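Local coordinates for protein short chain dehydrogenase/reductase (Acinetobacter baumannii, PDB 4IUY) that probably catalyses NAD(P)(H)-dependent oxidation or reduction of a substrate not yet identified, as a member of the short-chain dehydrogenase/reductase family with a Rossmann fold, at residues D[139-142]-D[143-147]. Sequence-based numbering, arbitrary orientation.
Sequences APWQ and CAQEV
Cys143 donates its backbone N-H to Ala139 O, the first of four i to i+4 bonds linking 139-142 to 143-147 within the long helix 126-153. The helix follows strand 108-111 and leads to strand 159-163 in the parallel sheet of the Rossmann fold, making a right-handed beta-alpha-beta crossover. The bond is short and nearly straight (2.8 Å, 172°). SG of Cys143 lies 3.4 Å from the same Ala139 O. Ala144 follows with a more bent bond to Pro140 O, and its CB rests 3.3 Å from that oxygen. The side chain of Cys143 packs against Asn111 of the sheet, and that of Ala144 against Met192 of helix 176-196.

Gln145 brings the principal side-chain contact. Its N-H bonds to Trp141 O, while its extended side chain runs back beside the indole, which a chi1 of 165° swings away from the Trp141 backbone N and toward the following turn. The amide sits past the CE2-CZ2 edge of the indole, tilted 35° from the ring, with NE2 3.3 Å from Trp141 CZ2. Only its OE1 comes over one face, 3.5 Å above the plane and displaced toward the rim. NE2 donates to the carbonyl oxygens of Phe121 and Tyr124 of the second subunit, where Trp141 stacks on Trp129 and meets Phe121 roughly at right angles, so this part of the helix contributes to the subunit interface.

Glu146 makes the fourth bond, through its N-H to Gln142 O (2.9 Å), and its CG remains 3.4 Å from that oxygen. Arg89 NH1 ties the two side chains together, hydrogen-bonded to Gln145 OE1 and in a salt bridge with Glu146 OE2. Val147 N carries the helical pattern on, bonding to Cys143 O at 2.8 Å.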
loop_
_atom_site.group_PDB
_atom_site.type_symbol
_atom_site.label_atom_id
_atom_site.label_comp_id
_atom_site.label_asym_id
_atom_site.label_seq_id
_atom_site.Cartn_x
_atom_site.Cartn_y
_atom_site.Cartn_z
ATOM N N ALA D 139 9.298 16.518 -15.495
ATOM C CA ALA D 139 9.297 17.955 -15.228
ATOM C C ALA D 139 9.213 18.336 -13.746
ATOM O O ALA D 139 10.006 19.162 -13.288
ATOM C CB ALA D 139 8.242 18.676 -16.054
ATOM N N PRO D 140 8.256 17.748 -12.993
ATOM C CA PRO D 140 8.197 18.060 -11.560
ATOM C C PRO D 140 9.514 17.741 -10.863
ATOM O O PRO D 140 9.901 18.473 -9.942
ATOM C CB PRO D 140 7.080 17.140 -11.047
ATOM C CG PRO D 140 6.264 16.836 -12.235
ATOM C CD PRO D 140 7.160 16.839 -13.400
ATOM N N TRP D 141 10.175 16.666 -11.287
ATOM C CA TRP D 141 11.488 16.315 -10.762
ATOM C C TRP D 141 12.537 17.397 -11.086
ATOM O O TRP D 141 13.266 17.848 -10.203
ATOM C CB TRP D 141 11.927 14.933 -11.266
ATOM C CG TRP D 141 13.398 14.631 -11.067
ATOM C CD1 TRP D 141 14.015 14.269 -9.905
ATOM C CD2 TRP D 141 14.421 14.659 -12.073
ATOM N NE1 TRP D 141 15.362 14.078 -10.125
ATOM C CE2 TRP D 141 15.634 14.305 -11.447
ATOM C CE3 TRP D 141 14.425 14.941 -13.441
ATOM C CZ2 TRP D 141 16.854 14.237 -12.144
ATOM C CZ3 TRP D 141 15.632 14.880 -14.135
ATOM C CH2 TRP D 141 16.834 14.529 -13.482
ATOM N N GLN D 142 12.601 17.813 -12.347
ATOM C CA GLN D 142 13.490 18.910 -12.761
ATOM C C GLN D 142 13.238 20.181 -11.948
ATOM O O GLN D 142 14.183 20.791 -11.405
ATOM C CB GLN D 142 13.308 19.231 -14.249
ATOM C CG GLN D 142 13.730 18.127 -15.221
ATOM C CD GLN D 142 13.246 18.380 -16.660
ATOM O OE1 GLN D 142 12.041 18.538 -16.908
ATOM N NE2 GLN D 142 14.178 18.384 -17.608
ATOM N N CYS D 143 11.967 20.570 -11.855
ATOM C CA CYS D 143 11.608 21.787 -11.125
ATOM C C CYS D 143 12.004 21.684 -9.667
ATOM O O CYS D 143 12.514 22.642 -9.090
ATOM C CB CYS D 143 10.111 22.092 -11.227
ATOM S SG CYS D 143 9.613 22.530 -12.871
ATOM N N ALA D 144 11.746 20.525 -9.075
ATOM C CA ALA D 144 12.109 20.302 -7.682
ATOM C C ALA D 144 13.612 20.474 -7.517
ATOM O O ALA D 144 14.068 21.195 -6.634
ATOM C CB ALA D 144 11.666 18.883 -7.205
ATOM N N GLN D 145 14.379 19.820 -8.378
ATOM C CA GLN D 145 15.826 19.953 -8.307
ATOM C C GLN D 145 16.232 21.423 -8.352
ATOM O O GLN D 145 16.995 21.883 -7.503
ATOM C CB GLN D 145 16.527 19.203 -9.444
ATOM C CG GLN D 145 16.721 17.717 -9.226
ATOM C CD GLN D 145 17.596 17.139 -10.312
ATOM O OE1 GLN D 145 17.553 17.587 -11.461
ATOM N NE2 GLN D 145 18.425 16.174 -9.955
ATOM N N GLU D 146 15.705 22.160 -9.330
ATOM C CA GLU D 146 16.117 23.550 -9.489
ATOM C C GLU D 146 15.657 24.416 -8.323
ATOM O O GLU D 146 16.436 25.196 -7.811
ATOM C CB GLU D 146 15.654 24.133 -10.836
ATOM C CG GLU D 146 16.230 23.430 -12.057
ATOM C CD GLU D 146 17.761 23.475 -12.116
ATOM O OE1 GLU D 146 18.376 24.471 -11.654
ATOM O OE2 GLU D 146 18.352 22.502 -12.632
ATOM N N VAL D 147 14.414 24.253 -7.885
ATOM C CA VAL D 147 13.890 25.024 -6.758
ATOM C C VAL D 147 14.638 24.736 -5.466
ATOM O O VAL D 147 14.870 25.623 -4.651
ATOM C CB VAL D 147 12.365 24.815 -6.570
ATOM C CG1 VAL D 147 11.881 25.379 -5.233
ATOM C CG2 VAL D 147 11.614 25.466 -7.716
#